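Local coordinates for protein YCAC GENE product (Escherichia coli, PDB 1YAC) that forms an octameric hydrolase of the isochorismatase-like family, with a three-layer alpha-beta-alpha sandwich fold and a substrate specificity that the structure alone does not reveal, at the interface of chains A and B. Residues are numbered along the deposited sequence; one frame, centred on the assembly and turned at random. Chains: chain A/B, YCAC GENE product.

Contact 1: the interface of chains A and B. Residues chain A 59, 86, 88; chain B 170, 173-174, 176, 183.
A:Ile88 of one isochorismatase-fold subunit sits against the end of helix 165-173 and the start of 3-10 helix 176-178 in its neighbour, within the octamer. Backbone hydrogen bonds run across in both directions and probably help to set how the chains align. The amide N of A:Ile88 donates to the carbonyl O of B:Arg174 at 3.0 Å, almost straight at the hydrogen (177°). In the opposite sense, the N of B:Trp176 gives its hydrogen to the O of A:Gly86 at 2.9 Å, approaching from above the carbonyl plane. Because both bonds use main-chain groups, they ask little of the side chains; A:Gly86, with no side chain, brings its CA to 4.1 Å from CB of B:Trp176, and a bulkier residue might crowd the tryptophan.

Packing is tightest around A:Ile88, whose branched side chain meets several groups of chain B. Its CG2 methyl, anti to the backbone N, meets CB of B:Cys170 at 3.8 Å. The other branch, CG1, stands beside the backbone N (chi1 -66°) and runs on in an extended line, carrying CD1 to 3.7 Å from the carbonyl O of B:Cys170. On the way CG1 passes CD1 of the B:Trp176 indole at 4.0 Å, the two side chains crossing at about a right angle. The short side chain of B:Cys170 probably suits this place, letting the isoleucine branches come close to the helix backbone.

Within chain B, B:Leu183 of helix 180-190 lays CD2 over the indole face that A:Ile88 also approaches, off toward the rim, so leucine and isoleucine share that face; its CD1 lies over a face of the B:His173 imidazole. The contact is looser toward A:Ser59, whose OG remains 3.9 Å from NE1 of B:Trp176, too far for a hydrogen bond. B:Arg174 takes part through its carbonyl, while its guanidinium group points away from A:Ile88.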
loop_
_atom_site.group_PDB
_atom_site.type_symbol
_atom_site.label_atom_id
_atom_site.label_comp_id
_atom_site.label_asym_id
_atom_site.label_seq_id
_atom_site.Cartn_x
_atom_site.Cartn_y
_atom_site.Cartn_z
ATOM N N SER A 59 -13.284 -11.570 28.261
ATOM C CA SER A 59 -12.548 -10.805 29.252
ATOM C C SER A 59 -13.357 -9.582 29.647
ATOM O O SER A 59 -13.718 -8.770 28.783
ATOM C CB SER A 59 -11.208 -10.360 28.651
ATOM O OG SER A 59 -10.541 -9.465 29.515
ATOM N N GLY A 86 -10.829 -11.278 35.457
ATOM C CA GLY A 86 -9.575 -10.544 35.555
ATOM C C GLY A 86 -8.365 -11.041 34.789
ATOM O O GLY A 86 -7.597 -10.224 34.275
ATOM N N ILE A 88 -5.909 -11.911 32.123
ATOM C CA ILE A 88 -5.732 -11.487 30.737
ATOM C C ILE A 88 -5.404 -12.700 29.870
ATOM O O ILE A 88 -5.999 -12.891 28.812
ATOM C CB ILE A 88 -4.666 -10.367 30.640
ATOM C CG1 ILE A 88 -5.195 -9.107 31.346
ATOM C CG2 ILE A 88 -4.340 -10.074 29.189
ATOM C CD1 ILE A 88 -4.240 -7.917 31.353
ATOM N N CYS B 170 0.021 -5.905 29.048
ATOM C CA CYS B 170 -0.860 -7.011 29.417
ATOM C C CYS B 170 -0.125 -8.187 30.035
ATOM O O CYS B 170 -0.649 -8.857 30.941
ATOM C CB CYS B 170 -1.668 -7.482 28.208
ATOM S SG CYS B 170 -2.980 -6.351 27.698
ATOM N N HIS B 173 0.900 -6.925 33.615
ATOM C CA HIS B 173 -0.212 -6.777 34.534
ATOM C C HIS B 173 -0.821 -8.100 34.948
ATOM O O HIS B 173 -1.213 -8.270 36.109
ATOM C CB HIS B 173 -1.304 -5.885 33.926
ATOM C CG HIS B 173 -2.190 -5.235 34.946
ATOM N ND1 HIS B 173 -3.526 -5.544 35.080
ATOM C CD2 HIS B 173 -1.936 -4.252 35.844
ATOM C CE1 HIS B 173 -4.062 -4.773 36.012
ATOM N NE2 HIS B 173 -3.122 -3.982 36.490
ATOM N N ARG B 174 -0.980 -9.007 33.988
ATOM C CA ARG B 174 -1.546 -10.345 34.242
ATOM C C ARG B 174 -3.025 -10.418 34.591
ATOM O O ARG B 174 -3.753 -11.242 34.025
ATOM C CB ARG B 174 -0.789 -11.057 35.372
ATOM C CG ARG B 174 0.685 -11.258 35.153
ATOM C CD ARG B 174 0.963 -12.195 33.999
ATOM N NE ARG B 174 2.401 -12.398 33.870
ATOM C CZ ARG B 174 3.102 -13.236 34.627
ATOM N NH1 ARG B 174 2.486 -13.961 35.554
ATOM N NH2 ARG B 174 4.423 -13.307 34.496
ATOM N N TRP B 176 -6.547 -7.874 35.574
ATOM C CA TRP B 176 -7.221 -6.581 35.679
ATOM C C TRP B 176 -7.461 -6.210 37.136
ATOM O O TRP B 176 -7.174 -5.084 37.558
ATOM C CB TRP B 176 -8.567 -6.628 34.960
ATOM C CG TRP B 176 -8.523 -6.348 33.506
ATOM C CD1 TRP B 176 -8.551 -7.263 32.492
ATOM C CD2 TRP B 176 -8.511 -5.055 32.886
ATOM N NE1 TRP B 176 -8.566 -6.616 31.277
ATOM C CE2 TRP B 176 -8.541 -5.261 31.490
ATOM C CE3 TRP B 176 -8.485 -3.741 33.380
ATOM C CZ2 TRP B 176 -8.545 -4.197 30.573
ATOM C CZ3 TRP B 176 -8.491 -2.684 32.469
ATOM C CH2 TRP B 176 -8.520 -2.921 31.082
ATOM N N LEU B 183 -4.825 0.390 34.918
ATOM C CA LEU B 183 -4.584 -0.149 33.582
ATOM C C LEU B 183 -5.523 0.516 32.580
ATOM O O LEU B 183 -5.114 0.875 31.476
ATOM C CB LEU B 183 -4.798 -1.660 33.559
ATOM C CG LEU B 183 -4.259 -2.375 32.319
ATOM C CD1 LEU B 183 -2.725 -2.400 32.376
ATOM C CD2 LEU B 183 -4.830 -3.797 32.256
#

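Contact 2: the interface of chains A and B. Residues chain A 24, 59, 64-65; chain B 176, 194, 197-198.
The side-chain amide of A:Asn65 is held at both ends. Its ND2 donates to the carbonyl O of A:Ser59 in the same chain at 2.9 Å, with that oxygen close to the amide plane. This bond fixes the rotation of the amide and turns OD1 toward chain B, where the phenol OH of B:Tyr194 donates to it at 3.2 Å. The hydroxyl comes from above the plane of the amide C=O, while OD1 lies at the edge of the tyrosine ring, 3.4 Å from CE1; amide and ring planes stand 71° apart. An asparagine suits the place by offering a donor and an acceptor on one short arm, and an alanine here would probably leave the B:Tyr194 hydroxyl without this acceptor and the A:Ser59 carbonyl without this donor.

Next to this polar link, A:Pro64 offers a compact apolar ring. Its CG meets CG of B:Met198 at 3.8 Å, and its CB lies 3.9 Å from CB of B:Leu197. With CG turned beside the backbone N (chi1 -69°), B:Leu197 directs its CD1 methyl to 3.7 Å from the A:Pro64 carbonyl O. B:Tyr194, B:Leu197 and B:Met198 all project from the C-terminal helix 192-204 of chain B, which packs against the chain A loop that follows strand 54-59.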
loop_
_atom_site.group_PDB
_atom_site.type_symbol
_atom_site.label_atom_id
_atom_site.label_comp_id
_atom_site.label_asym_id
_atom_site.label_seq_id
_atom_site.Cartn_x
_atom_site.Cartn_y
_atom_site.Cartn_z
ATOM N N LEU A 24 -14.244 -5.069 21.858
ATOM C CA LEU A 24 -12.886 -5.400 21.414
ATOM C C LEU A 24 -12.711 -5.458 19.891
ATOM O O LEU A 24 -11.625 -5.175 19.370
ATOM C CB LEU A 24 -12.400 -6.698 22.078
ATOM C CG LEU A 24 -12.216 -6.630 23.602
ATOM C CD1 LEU A 24 -11.831 -8.019 24.156
ATOM C CD2 LEU A 24 -11.142 -5.602 23.955
ATOM N N SER A 59 -13.284 -11.570 28.261
ATOM C CA SER A 59 -12.548 -10.805 29.252
ATOM C C SER A 59 -13.357 -9.582 29.647
ATOM O O SER A 59 -13.718 -8.770 28.783
ATOM C CB SER A 59 -11.208 -10.360 28.651
ATOM O OG SER A 59 -10.541 -9.465 29.515
ATOM N N PRO A 64 -16.322 -1.966 29.038
ATOM C CA PRO A 64 -16.069 -1.490 27.676
ATOM C C PRO A 64 -15.823 -2.619 26.667
ATOM O O PRO A 64 -16.168 -2.488 25.490
ATOM C CB PRO A 64 -14.815 -0.633 27.848
ATOM C CG PRO A 64 -14.924 -0.149 29.250
ATOM C CD PRO A 64 -15.375 -1.370 29.990
ATOM N N ASN A 65 -15.226 -3.719 27.128
ATOM C CA ASN A 65 -14.910 -4.858 26.264
ATOM C C ASN A 65 -16.149 -5.385 25.549
ATOM O O ASN A 65 -16.090 -5.798 24.375
ATOM C CB ASN A 65 -14.200 -5.961 27.058
ATOM C CG ASN A 65 -12.747 -5.606 27.379
ATOM O OD1 ASN A 65 -12.278 -4.497 27.086
ATOM N ND2 ASN A 65 -12.024 -6.546 27.974
ATOM N N TRP B 176 -6.547 -7.874 35.574
ATOM C CA TRP B 176 -7.221 -6.581 35.679
ATOM C C TRP B 176 -7.461 -6.210 37.136
ATOM O O TRP B 176 -7.174 -5.084 37.558
ATOM C CB TRP B 176 -8.567 -6.628 34.960
ATOM C CG TRP B 176 -8.523 -6.348 33.506
ATOM C CD1 TRP B 176 -8.551 -7.263 32.492
ATOM C CD2 TRP B 176 -8.511 -5.055 32.886
ATOM N NE1 TRP B 176 -8.566 -6.616 31.277
ATOM C CE2 TRP B 176 -8.541 -5.261 31.490
ATOM C CE3 TRP B 176 -8.485 -3.741 33.380
ATOM C CZ2 TRP B 176 -8.545 -4.197 30.573
ATOM C CZ3 TRP B 176 -8.491 -2.684 32.469
ATOM C CH2 TRP B 176 -8.520 -2.921 31.082
ATOM N N TYR B 194 -10.183 2.441 22.477
ATOM C CA TYR B 194 -10.546 1.968 23.802
ATOM C C TYR B 194 -11.177 3.098 24.609
ATOM O O TYR B 194 -12.169 2.890 25.318
ATOM C CB TYR B 194 -9.337 1.408 24.555
ATOM C CG TYR B 194 -9.783 0.511 25.687
ATOM C CD1 TYR B 194 -10.341 -0.738 25.413
ATOM C CD2 TYR B 194 -9.709 0.927 27.023
ATOM C CE1 TYR B 194 -10.819 -1.555 26.422
ATOM C CE2 TYR B 194 -10.193 0.100 28.058
ATOM C CZ TYR B 194 -10.743 -1.139 27.735
ATOM O OH TYR B 194 -11.204 -2.002 28.701
ATOM N N LEU B 197 -14.759 3.406 23.698
ATOM C CA LEU B 197 -15.564 2.351 24.307
ATOM C C LEU B 197 -15.869 2.724 25.754
ATOM O O LEU B 197 -16.975 2.461 26.252
ATOM C CB LEU B 197 -14.813 1.013 24.288
ATOM C CG LEU B 197 -14.605 0.355 22.921
ATOM C CD1 LEU B 197 -13.869 -0.914 23.091
ATOM C CD2 LEU B 197 -15.911 0.051 22.262
ATOM N N MET B 198 -14.874 3.293 26.432
ATOM C CA MET B 198 -15.048 3.725 27.819
ATOM C C MET B 198 -16.053 4.856 27.920
ATOM O O MET B 198 -16.927 4.838 28.785
ATOM C CB MET B 198 -13.735 4.182 28.434
ATOM C CG MET B 198 -12.852 3.043 28.815
ATOM S SD MET B 198 -11.280 3.517 29.540
ATOM C CE MET B 198 -11.866 3.965 30.988
#

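The C-alpha centres of contact 1 and contact 2 lie about 11 Å apart, and the two patches share A:Ser59 and B:Trp176, so they are neighbouring parts of one interface. Chain A contributes the end of strand 54-59, the loops after it and after strand 81-84, and, at the margin of contact 2, 3-10 helix 24-27. Chain B contributes its C-terminal helices: 165-173, 176-178 and 180-190 to contact 1, 192-204 to contact 2. Main-chain hydrogen bonds cross contact 1, a side-chain one contact 2. No exact two-fold axis relates the chains here, so each brings different elements to this interface of the octamer.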